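Local atomic coordinates of acinetobacter secreted protease CpaA (Acinetobacter nosocomialis M2, PDB entry 6O38), a protein that is a secreted zinc-dependent metalloprotease, found in complex with its chaperone CpaB and probably exported through the type II secretion system. Residues S283-D289 with Q303-K309; G328-V334 with E357-Y363; W244-I248 with L259-T263; P295-M301 with L319-A325. The contacts are given in a common frame with arbitrary orientation. Numbering follows the deposited sequence.

The four contacts belong to the beta-sandwich part of the chain. Contacts 1 and 2 lie in one large mixed sheet, centres about 10 Å apart, separated by the parallel pairing of strand 305-310 (contact 1) with strand 330-335 (contact 2), joined by V308 N to V332 O (2.8 Å) and V332 N to L306 O (2.9 Å). Contact 4 packs against both, its centre about 12 Å from each, with L298 meeting V308 and M301 near D329 and K330. Contact 3 adjoins contact 1 (centres about 15 Å apart), where K262 NZ reaches Q303 OE1 at 3.2 Å. None includes a zinc ligand; H498, H502 and H508 belong to the protease part.

Contact 1: residues S283-D289 with Q303-K309; sequences SPTKVID and QPTLKVK
K286, K309 and I288 bury the largest areas where strands 285-288 and 305-309 run parallel, 4.7 Å apart at 14°. The register pairs K286 with L306, V287 with K307 and I288 with V308, at CA spacings of 4.9 to 5.0 Å. K286 brackets L306: its N donates to T305 O (3.2 Å) and its O accepts from K307 N (2.9 Å). I288 repeats this around V308, its N bonding K307 O (3.0 Å) and its O accepting K309 N (2.9 Å). The stem of K286, fully extended to CE, lays CB 3.5 Å from Q303 CD and CG 3.8 Å from L306 CD1, its amine pointing outward. I288 (m,t) has CD1 4.4 Å from L306 CD1; beta-branched I288 and V308 with L306 suit the buried part of this face. K309 (m,t,t,t) reaches extended across toward the first strand, CE 4.0 Å from V287 CG1, and has a weak, long ion pair with E103 of the chaperone CpaB. Where the strands splay, one water joins S283 OG (2.7 Å), P284 O (2.4 Å) and T305 OG1 (3.0 Å). The connection lacks helix and strand; parallel pairs 90-98/116-121 and 183-195/210-215 recur at corresponding beta-sandwich repeat junctions.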
# COMPACT_ATOMS: atom_id res chain seq x y z
N SER A 283 -1.48 -4.58 -13.06
CA SER A 283 -2.09 -5.52 -13.98
C SER A 283 -2.99 -6.46 -13.19
O SER A 283 -2.76 -6.67 -11.99
CB SER A 283 -1.02 -6.33 -14.74
OG SER A 283 -0.13 -6.96 -13.84
N PRO A 284 -4.02 -7.02 -13.82
CA PRO A 284 -4.96 -7.87 -13.08
C PRO A 284 -4.35 -9.22 -12.71
O PRO A 284 -3.37 -9.68 -13.30
CB PRO A 284 -6.13 -8.05 -14.06
CG PRO A 284 -5.96 -6.98 -15.09
CD PRO A 284 -4.49 -6.75 -15.19
N THR A 285 -4.96 -9.85 -11.71
CA THR A 285 -4.59 -11.19 -11.26
C THR A 285 -5.86 -12.02 -11.15
O THR A 285 -6.76 -11.67 -10.38
CB THR A 285 -3.86 -11.15 -9.92
OG1 THR A 285 -2.67 -10.35 -10.03
CG2 THR A 285 -3.49 -12.55 -9.47
N LYS A 286 -5.93 -13.10 -11.92
CA LYS A 286 -7.03 -14.05 -11.79
C LYS A 286 -6.81 -14.93 -10.57
O LYS A 286 -5.74 -15.54 -10.42
CB LYS A 286 -7.16 -14.91 -13.05
CG LYS A 286 -8.28 -15.93 -13.00
CD LYS A 286 -8.37 -16.70 -14.31
CE LYS A 286 -9.48 -17.74 -14.27
NZ LYS A 286 -10.73 -17.22 -13.67
N VAL A 287 -7.80 -14.98 -9.68
CA VAL A 287 -7.68 -15.67 -8.41
C VAL A 287 -8.75 -16.75 -8.34
O VAL A 287 -9.95 -16.45 -8.43
CB VAL A 287 -7.80 -14.70 -7.22
CG1 VAL A 287 -7.80 -15.47 -5.91
CG2 VAL A 287 -6.68 -13.68 -7.25
N ILE A 288 -8.32 -18.00 -8.18
CA ILE A 288 -9.21 -19.11 -7.87
C ILE A 288 -9.04 -19.38 -6.37
O ILE A 288 -8.07 -20.01 -5.95
CB ILE A 288 -8.89 -20.35 -8.71
CG1 ILE A 288 -8.82 -19.98 -10.19
CG2 ILE A 288 -9.92 -21.44 -8.47
CD1 ILE A 288 -8.42 -21.14 -11.09
N ASP A 289 -10.00 -18.91 -5.57
CA ASP A 289 -9.83 -18.91 -4.13
C ASP A 289 -10.24 -20.26 -3.53
O ASP A 289 -10.65 -21.19 -4.23
CB ASP A 289 -10.61 -17.76 -3.50
CG ASP A 289 -12.09 -17.79 -3.84
OD1 ASP A 289 -12.57 -18.78 -4.42
OD2 ASP A 289 -12.79 -16.80 -3.51
N GLN A 303 -4.02 -13.06 -18.35
CA GLN A 303 -3.52 -11.90 -17.62
C GLN A 303 -2.12 -12.22 -17.12
O GLN A 303 -1.71 -13.39 -17.14
CB GLN A 303 -4.46 -11.54 -16.46
CG GLN A 303 -4.64 -12.62 -15.41
CD GLN A 303 -5.52 -13.76 -15.88
OE1 GLN A 303 -6.66 -13.56 -16.28
NE2 GLN A 303 -4.97 -14.98 -15.83
N PRO A 304 -1.34 -11.23 -16.68
CA PRO A 304 0.05 -11.51 -16.30
C PRO A 304 0.22 -12.48 -15.13
O PRO A 304 1.29 -13.09 -15.01
CB PRO A 304 0.61 -10.13 -15.96
CG PRO A 304 -0.21 -9.19 -16.77
CD PRO A 304 -1.59 -9.78 -16.75
N THR A 305 -0.78 -12.64 -14.26
CA THR A 305 -0.60 -13.45 -13.07
C THR A 305 -1.86 -14.25 -12.75
O THR A 305 -2.99 -13.77 -12.96
CB THR A 305 -0.24 -12.58 -11.85
OG1 THR A 305 0.78 -11.64 -12.22
CG2 THR A 305 0.25 -13.43 -10.69
N LEU A 306 -1.66 -15.46 -12.25
CA LEU A 306 -2.74 -16.33 -11.81
C LEU A 306 -2.38 -16.90 -10.45
O LEU A 306 -1.27 -17.42 -10.27
CB LEU A 306 -2.99 -17.47 -12.81
CG LEU A 306 -3.84 -18.64 -12.32
CD1 LEU A 306 -5.31 -18.25 -12.23
CD2 LEU A 306 -3.66 -19.87 -13.21
N LYS A 307 -3.30 -16.80 -9.49
CA LYS A 307 -3.08 -17.31 -8.14
C LYS A 307 -4.13 -18.36 -7.82
O LYS A 307 -5.33 -18.12 -7.98
CB LYS A 307 -3.10 -16.20 -7.10
CG LYS A 307 -2.63 -16.67 -5.72
CD LYS A 307 -2.46 -15.52 -4.74
CE LYS A 307 -1.27 -14.64 -5.13
NZ LYS A 307 -1.06 -13.58 -4.11
N VAL A 308 -3.68 -19.53 -7.38
CA VAL A 308 -4.55 -20.67 -7.08
C VAL A 308 -4.46 -20.95 -5.59
O VAL A 308 -3.36 -21.05 -5.04
CB VAL A 308 -4.17 -21.91 -7.89
CG1 VAL A 308 -5.06 -23.08 -7.53
CG2 VAL A 308 -4.25 -21.60 -9.38
N LYS A 309 -5.61 -21.08 -4.93
CA LYS A 309 -5.70 -21.26 -3.48
C LYS A 309 -6.28 -22.63 -3.18
O LYS A 309 -7.51 -22.82 -3.22
CB LYS A 309 -6.53 -20.14 -2.85
CG LYS A 309 -5.88 -18.78 -2.90
CD LYS A 309 -6.60 -17.78 -2.02
CE LYS A 309 -6.23 -16.35 -2.38
NZ LYS A 309 -6.84 -15.35 -1.45
O HOH W 1 -0.99 -9.43 -13.06

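Contact 2: residues G328-V334 with E357-Y363; sequences GDKVVIV and ENRRFIY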
# COMPACT_ATOMS: atom_id res chain seq x y z
N GLY A 328 7.27 -14.33 -18.80
CA GLY A 328 6.99 -13.41 -17.73
C GLY A 328 5.71 -13.70 -16.97
O GLY A 328 5.54 -13.18 -15.86
N ASP A 329 4.82 -14.51 -17.53
CA ASP A 329 3.61 -14.89 -16.82
C ASP A 329 3.96 -15.64 -15.55
O ASP A 329 4.92 -16.42 -15.51
CB ASP A 329 2.71 -15.74 -17.71
CG ASP A 329 2.00 -14.92 -18.78
OD1 ASP A 329 2.01 -13.68 -18.68
OD2 ASP A 329 1.42 -15.52 -19.71
N LYS A 330 3.18 -15.41 -14.49
CA LYS A 330 3.47 -15.97 -13.18
C LYS A 330 2.27 -16.73 -12.65
O LYS A 330 1.12 -16.32 -12.86
CB LYS A 330 3.87 -14.87 -12.19
CG LYS A 330 5.19 -14.19 -12.51
CD LYS A 330 5.58 -13.21 -11.42
CE LYS A 330 6.91 -12.56 -11.73
NZ LYS A 330 7.55 -12.01 -10.50
N VAL A 331 2.53 -17.84 -11.97
CA VAL A 331 1.51 -18.61 -11.27
C VAL A 331 1.94 -18.75 -9.82
O VAL A 331 3.04 -19.25 -9.54
CB VAL A 331 1.30 -19.99 -11.92
CG1 VAL A 331 0.37 -20.84 -11.06
CG2 VAL A 331 0.73 -19.84 -13.32
N VAL A 332 1.08 -18.32 -8.91
CA VAL A 332 1.30 -18.46 -7.47
C VAL A 332 0.29 -19.45 -6.93
O VAL A 332 -0.92 -19.32 -7.19
CB VAL A 332 1.19 -17.11 -6.75
CG1 VAL A 332 1.38 -17.29 -5.25
CG2 VAL A 332 2.21 -16.12 -7.30
N ILE A 333 0.76 -20.45 -6.20
CA ILE A 333 -0.09 -21.49 -5.65
C ILE A 333 0.09 -21.51 -4.14
O ILE A 333 1.22 -21.59 -3.65
CB ILE A 333 0.21 -22.87 -6.26
CG1 ILE A 333 0.07 -22.81 -7.78
CG2 ILE A 333 -0.71 -23.93 -5.69
CD1 ILE A 333 0.42 -24.09 -8.49
N VAL A 334 -1.02 -21.42 -3.41
CA VAL A 334 -1.02 -21.52 -1.96
C VAL A 334 -1.86 -22.74 -1.58
O VAL A 334 -2.82 -23.09 -2.27
CB VAL A 334 -1.55 -20.24 -1.28
CG1 VAL A 334 -1.11 -19.00 -2.04
CG2 VAL A 334 -3.07 -20.27 -1.13
N GLU A 357 2.30 -23.90 2.35
CA GLU A 357 3.39 -23.46 1.49
C GLU A 357 2.87 -22.53 0.41
O GLU A 357 1.77 -22.72 -0.13
CB GLU A 357 4.09 -24.66 0.86
CG GLU A 357 5.46 -24.34 0.27
CD GLU A 357 6.18 -25.58 -0.24
OE1 GLU A 357 5.64 -26.70 -0.07
OE2 GLU A 357 7.27 -25.43 -0.82
N ASN A 358 3.67 -21.52 0.08
CA ASN A 358 3.44 -20.65 -1.06
C ASN A 358 4.47 -20.96 -2.13
O ASN A 358 5.67 -21.08 -1.83
CB ASN A 358 3.53 -19.17 -0.66
CG ASN A 358 2.34 -18.71 0.16
OD1 ASN A 358 1.42 -18.08 -0.35
ND2 ASN A 358 2.36 -19.03 1.46
N ARG A 359 4.02 -21.11 -3.37
CA ARG A 359 4.91 -21.49 -4.46
C ARG A 359 4.60 -20.65 -5.69
O ARG A 359 3.44 -20.56 -6.10
CB ARG A 359 4.79 -22.98 -4.80
CG ARG A 359 5.27 -23.90 -3.70
CD ARG A 359 6.77 -24.11 -3.79
NE ARG A 359 7.16 -24.82 -5.00
CZ ARG A 359 7.34 -26.13 -5.07
NH1 ARG A 359 7.16 -26.89 -4.00
NH2 ARG A 359 7.70 -26.68 -6.22
N ARG A 360 5.63 -20.04 -6.27
CA ARG A 360 5.49 -19.22 -7.46
C ARG A 360 6.29 -19.83 -8.60
O ARG A 360 7.41 -20.31 -8.40
CB ARG A 360 5.94 -17.78 -7.22
CG ARG A 360 5.75 -16.87 -8.43
CD ARG A 360 5.95 -15.40 -8.09
NE ARG A 360 7.35 -15.06 -7.88
CZ ARG A 360 7.90 -14.85 -6.69
NH1 ARG A 360 7.16 -14.95 -5.59
NH2 ARG A 360 9.18 -14.55 -6.59
N PHE A 361 5.70 -19.82 -9.79
CA PHE A 361 6.35 -20.30 -11.00
C PHE A 361 6.27 -19.21 -12.06
O PHE A 361 5.31 -18.44 -12.11
CB PHE A 361 5.70 -21.59 -11.52
CG PHE A 361 5.65 -22.69 -10.50
CD1 PHE A 361 4.57 -22.81 -9.63
CD2 PHE A 361 6.67 -23.62 -10.41
CE1 PHE A 361 4.52 -23.82 -8.69
CE2 PHE A 361 6.62 -24.64 -9.47
CZ PHE A 361 5.55 -24.74 -8.61
N ILE A 362 7.30 -19.14 -12.90
CA ILE A 362 7.38 -18.13 -13.94
C ILE A 362 7.66 -18.82 -15.27
O ILE A 362 8.41 -19.81 -15.32
CB ILE A 362 8.46 -17.06 -13.63
CG1 ILE A 362 8.39 -15.91 -14.65
CG2 ILE A 362 9.85 -17.68 -13.59
CD1 ILE A 362 9.28 -14.74 -14.29
N TYR A 363 7.05 -18.32 -16.34
CA TYR A 363 7.17 -18.92 -17.66
C TYR A 363 8.36 -18.31 -18.40
O TYR A 363 8.56 -17.10 -18.39
CB TYR A 363 5.89 -18.71 -18.45
CG TYR A 363 5.78 -19.57 -19.69
CD1 TYR A 363 5.51 -20.93 -19.60
CD2 TYR A 363 5.94 -19.03 -20.96
CE1 TYR A 363 5.41 -21.72 -20.72
CE2 TYR A 363 5.84 -19.81 -22.09
CZ TYR A 363 5.57 -21.16 -21.97
OH TYR A 363 5.47 -21.95 -23.09
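F361 extends along the sheet beside I333, bringing CE1 to 4.1 Å from I333 CD1 on a buried face where aromatic and beta-branched residues fill space well. On the other face R360 lies over V332, with its CG 3.8 Å from V332 CG2, and runs beside K330, whose atom K330 CD is 4.0 Å from R360 CD. K330 NZ and R360 NE also come within 4.0 Å; their like charges are accommodated because R360 has a salt bridge to D371 and K330 a hydrogen bond to N413. Both long side chains thus use their methylenes for packing and their polar ends for outside partners. The backbones form a regular antiparallel pair at 165°. V331 and F361 exchange bonds (V331 N to F361 O 2.8 Å, F361 N to V331 O 2.7 Å), and I333 and R359 do likewise (I333 N to R359 O 2.7 Å, R359 N to I333 O 2.9 Å). G328, at positive phi, lets the chain turn into the strand while its N bonds Y363 O (3.1 Å). Strand 330-335 continues the sheet through parallel strand 305-310, strand 358-364 through antiparallel strand 367-381, whose W368 meets the Y363 ring edge-to-face, and Y417 of strand 416-425 packs on V332 and N358.

Contact 3: residues W244-I248 with L259-T263; sequences WSAKI and LTLKT
L259 opens the second arm of a short beta hairpin that runs 155° from the first. L259 O accepts I248 N (2.8 Å), and L259 CB lies 3.8 Å from I248 CB, placing two apolar side chains (L259 m,t; I248 m,t) together against Y267 of strand 266-272. T260 is the non-hydrogen-bonded partner of K247, CA atoms 4.6 Å apart; its CG2 sits 4.0 Å from S245 CB and its hydroxyl suits the more open face. L261 makes the hydrogen-bonded pair with A246: L261 N to A246 O is a short 2.5 Å, A246 N to L261 O is 2.9 Å, and the CA atoms are 4.9 Å apart. The t,p rotamer of L261 places CD1 4.5 Å from I248 CD1, while small A246 keeps CB 4.5 Å from L261 CB. K262 passes S245, CG 3.4 Å from S245 OG, and carries its amine onward to a salt bridge with D265; T263 OG1 hydrogen-bonds A242 O. The chemistry is divided by face: A246, I248 and L261 join F215 and I238 in the apolar interior of a beta-sandwich, whereas K247 and T260 face outward.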
# COMPACT_ATOMS: atom_id res chain seq x y z
N TRP A 244 -16.24 -8.33 -24.95
CA TRP A 244 -15.22 -9.13 -25.61
C TRP A 244 -13.84 -8.61 -25.28
O TRP A 244 -13.61 -7.39 -25.23
CB TRP A 244 -15.44 -9.13 -27.13
CG TRP A 244 -16.77 -9.68 -27.51
CD1 TRP A 244 -17.89 -8.96 -27.84
CD2 TRP A 244 -17.15 -11.05 -27.55
NE1 TRP A 244 -18.93 -9.81 -28.11
CE2 TRP A 244 -18.51 -11.10 -27.94
CE3 TRP A 244 -16.48 -12.26 -27.31
CZ2 TRP A 244 -19.20 -12.30 -28.09
CZ3 TRP A 244 -17.16 -13.45 -27.47
CH2 TRP A 244 -18.51 -13.46 -27.85
N SER A 245 -12.91 -9.53 -25.03
CA SER A 245 -11.56 -9.18 -24.63
C SER A 245 -10.82 -8.46 -25.75
O SER A 245 -11.18 -8.53 -26.93
CB SER A 245 -10.78 -10.43 -24.22
OG SER A 245 -11.44 -11.12 -23.16
N ALA A 246 -9.76 -7.76 -25.36
CA ALA A 246 -8.85 -7.12 -26.30
C ALA A 246 -7.43 -7.33 -25.80
O ALA A 246 -7.21 -7.67 -24.63
CB ALA A 246 -9.15 -5.62 -26.46
N LYS A 247 -6.47 -7.13 -26.69
CA LYS A 247 -5.07 -7.40 -26.39
C LYS A 247 -4.28 -6.09 -26.38
O LYS A 247 -4.36 -5.30 -27.33
CB LYS A 247 -4.47 -8.37 -27.41
CG LYS A 247 -2.98 -8.61 -27.26
CD LYS A 247 -2.46 -9.55 -28.35
CE LYS A 247 -1.01 -9.93 -28.11
NZ LYS A 247 -0.58 -11.05 -28.98
N ILE A 248 -3.53 -5.86 -25.31
CA ILE A 248 -2.57 -4.77 -25.26
C ILE A 248 -1.24 -5.30 -25.79
O ILE A 248 -0.65 -6.22 -25.21
CB ILE A 248 -2.41 -4.22 -23.84
CG1 ILE A 248 -3.75 -3.68 -23.32
CG2 ILE A 248 -1.35 -3.12 -23.81
CD1 ILE A 248 -3.76 -3.41 -21.83
N LEU A 259 -0.88 -9.50 -21.85
CA LEU A 259 -1.63 -8.28 -21.53
C LEU A 259 -3.01 -8.31 -22.19
O LEU A 259 -3.33 -7.49 -23.06
CB LEU A 259 -0.83 -7.05 -21.95
CG LEU A 259 0.63 -7.01 -21.53
CD1 LEU A 259 1.31 -5.76 -22.06
CD2 LEU A 259 0.76 -7.09 -20.01
N THR A 260 -3.83 -9.27 -21.77
CA THR A 260 -5.19 -9.39 -22.29
C THR A 260 -6.13 -8.53 -21.46
O THR A 260 -6.10 -8.57 -20.22
CB THR A 260 -5.65 -10.85 -22.27
OG1 THR A 260 -4.81 -11.62 -23.14
CG2 THR A 260 -7.09 -10.96 -22.75
N LEU A 261 -6.97 -7.75 -22.14
CA LEU A 261 -7.87 -6.79 -21.50
C LEU A 261 -9.28 -7.37 -21.51
O LEU A 261 -9.97 -7.32 -22.53
CB LEU A 261 -7.80 -5.45 -22.22
CG LEU A 261 -8.59 -4.29 -21.63
CD1 LEU A 261 -7.96 -3.81 -20.33
CD2 LEU A 261 -8.70 -3.15 -22.63
N LYS A 262 -9.70 -7.92 -20.38
CA LYS A 262 -11.01 -8.53 -20.25
C LYS A 262 -11.99 -7.55 -19.59
O LYS A 262 -11.64 -6.42 -19.23
CB LYS A 262 -10.93 -9.83 -19.45
CG LYS A 262 -10.00 -10.87 -20.06
CD LYS A 262 -9.97 -12.13 -19.21
CE LYS A 262 -9.47 -11.84 -17.80
NZ LYS A 262 -8.16 -11.12 -17.80
N THR A 263 -13.23 -8.00 -19.44
CA THR A 263 -14.26 -7.19 -18.79
C THR A 263 -13.85 -6.86 -17.36
O THR A 263 -13.55 -7.76 -16.56
CB THR A 263 -15.60 -7.92 -18.80
OG1 THR A 263 -15.89 -8.37 -20.13
CG2 THR A 263 -16.71 -7.00 -18.32

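Contact 4: residues P295-M301 with L319-A325; sequences PAILPNM and LQLPAQA
Four hydrogen bonds hold two largely irregular segments together. Around the single bridge of I297 with Q320 (CA atoms 4.6 Å apart), Q320 uses both backbone groups: N donates to A296 O (2.8 Å) and O accepts L298 N (2.8 Å). P322 fills the middle, its CB 3.3 Å from P299 O; neither proline has an NH to satisfy, and P322 O accepts W368 NE1. Beyond, the N300 side chain replaces a backbone acceptor, OD1 taking Q324 N at 3.1 Å, and Q324 O receives M301 N at 3.3 Å. Apolar groups close the gap: L298 (m,t) places CD1 4.0 Å from L321 CD2 and CB 3.9 Å from P322 CD, while selenomethionine M301 (m,m,m) sets SE 3.7 Å from P322 CG and CG 3.6 Å from A325 CB. L319 and L321 bond strand 341-344 by their backbones. Loop 295-301 borders edge strand 318-320 of a small three-stranded sheet, with L298 packing on V308, and M301, L321 and P322 on V331, of the large sheet, consistent with the StcE-type beta-sandwich.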
# COMPACT_ATOMS: atom_id res chain seq x y z
N PRO A 295 -9.40 -26.38 -11.56
CA PRO A 295 -9.28 -27.41 -12.60
C PRO A 295 -7.95 -28.14 -12.52
O PRO A 295 -6.93 -27.59 -12.12
CB PRO A 295 -9.39 -26.60 -13.90
CG PRO A 295 -8.85 -25.26 -13.54
CD PRO A 295 -9.19 -25.02 -12.09
N ALA A 296 -7.99 -29.42 -12.91
CA ALA A 296 -6.77 -30.23 -12.88
C ALA A 296 -5.72 -29.67 -13.83
O ALA A 296 -4.52 -29.70 -13.52
CB ALA A 296 -7.10 -31.68 -13.25
N ILE A 297 -6.15 -29.15 -14.97
CA ILE A 297 -5.27 -28.44 -15.90
C ILE A 297 -5.60 -26.96 -15.76
O ILE A 297 -6.71 -26.52 -16.09
CB ILE A 297 -5.45 -28.92 -17.34
CG1 ILE A 297 -5.14 -30.41 -17.45
CG2 ILE A 297 -4.57 -28.11 -18.29
CD1 ILE A 297 -5.15 -30.95 -18.87
N LEU A 298 -4.63 -26.18 -15.28
CA LEU A 298 -4.86 -24.76 -15.05
C LEU A 298 -5.13 -24.05 -16.38
O LEU A 298 -4.58 -24.42 -17.41
CB LEU A 298 -3.67 -24.13 -14.34
CG LEU A 298 -3.45 -24.59 -12.89
CD1 LEU A 298 -2.22 -23.92 -12.29
CD2 LEU A 298 -4.68 -24.31 -12.05
N PRO A 299 -5.99 -23.03 -16.37
CA PRO A 299 -6.38 -22.39 -17.63
C PRO A 299 -5.24 -21.61 -18.25
O PRO A 299 -4.30 -21.18 -17.58
CB PRO A 299 -7.52 -21.46 -17.21
CG PRO A 299 -7.23 -21.15 -15.78
CD PRO A 299 -6.63 -22.40 -15.20
N ASN A 300 -5.33 -21.45 -19.57
CA ASN A 300 -4.35 -20.66 -20.29
C ASN A 300 -4.38 -19.21 -19.82
O ASN A 300 -5.45 -18.66 -19.53
CB ASN A 300 -4.61 -20.73 -21.80
CG ASN A 300 -4.41 -22.12 -22.36
OD1 ASN A 300 -3.64 -22.91 -21.82
ND2 ASN A 300 -5.10 -22.42 -23.45
N MSE A 301 -3.20 -18.60 -19.72
CA MSE A 301 -3.08 -17.25 -19.18
C MSE A 301 -3.86 -16.22 -19.99
O MSE A 301 -3.68 -16.09 -21.20
CB MSE A 301 -1.60 -16.84 -19.12
CG MSE A 301 -0.70 -17.83 -18.40
SE MSE A 301 -1.05 -17.98 -16.49
CE MSE A 301 -0.57 -16.17 -15.94
N LEU A 319 -1.88 -30.85 -10.31
CA LEU A 319 -2.18 -29.63 -11.05
C LEU A 319 -1.21 -29.49 -12.20
O LEU A 319 0.00 -29.67 -12.03
CB LEU A 319 -2.10 -28.39 -10.15
CG LEU A 319 -3.20 -28.22 -9.09
CD1 LEU A 319 -3.00 -26.93 -8.32
CD2 LEU A 319 -4.57 -28.25 -9.75
N GLN A 320 -1.74 -29.17 -13.38
CA GLN A 320 -0.93 -28.93 -14.57
C GLN A 320 -0.84 -27.43 -14.79
O GLN A 320 -1.87 -26.75 -14.93
CB GLN A 320 -1.55 -29.62 -15.78
CG GLN A 320 -0.72 -29.54 -17.06
CD GLN A 320 0.42 -30.55 -17.08
OE1 GLN A 320 0.54 -31.39 -16.18
NE2 GLN A 320 1.25 -30.48 -18.12
N LEU A 321 0.38 -26.90 -14.82
CA LEU A 321 0.58 -25.49 -15.08
C LEU A 321 0.05 -25.14 -16.47
O LEU A 321 -0.02 -26.01 -17.35
CB LEU A 321 2.06 -25.13 -14.95
CG LEU A 321 2.60 -25.16 -13.52
CD1 LEU A 321 4.07 -24.81 -13.47
CD2 LEU A 321 1.79 -24.22 -12.63
N PRO A 322 -0.35 -23.88 -16.69
CA PRO A 322 -1.03 -23.53 -17.95
C PRO A 322 -0.23 -23.96 -19.17
O PRO A 322 0.98 -23.77 -19.25
CB PRO A 322 -1.15 -22.01 -17.86
CG PRO A 322 -1.20 -21.72 -16.40
CD PRO A 322 -0.31 -22.75 -15.76
N ALA A 323 -0.95 -24.54 -20.14
CA ALA A 323 -0.29 -25.05 -21.34
C ALA A 323 0.16 -23.92 -22.26
O ALA A 323 1.19 -24.05 -22.94
CB ALA A 323 -1.23 -26.00 -22.09
N GLN A 324 -0.58 -22.82 -22.30
CA GLN A 324 -0.24 -21.68 -23.14
C GLN A 324 -0.02 -20.46 -22.27
O GLN A 324 -0.87 -20.11 -21.45
CB GLN A 324 -1.34 -21.42 -24.17
CG GLN A 324 -1.26 -22.35 -25.37
CD GLN A 324 -2.53 -22.38 -26.19
OE1 GLN A 324 -3.27 -21.40 -26.25
NE2 GLN A 324 -2.82 -23.53 -26.79
N ALA A 325 1.13 -19.82 -22.45
CA ALA A 325 1.51 -18.66 -21.66
C ALA A 325 2.55 -17.86 -22.44
O ALA A 325 3.03 -18.30 -23.49
CB ALA A 325 2.06 -19.07 -20.29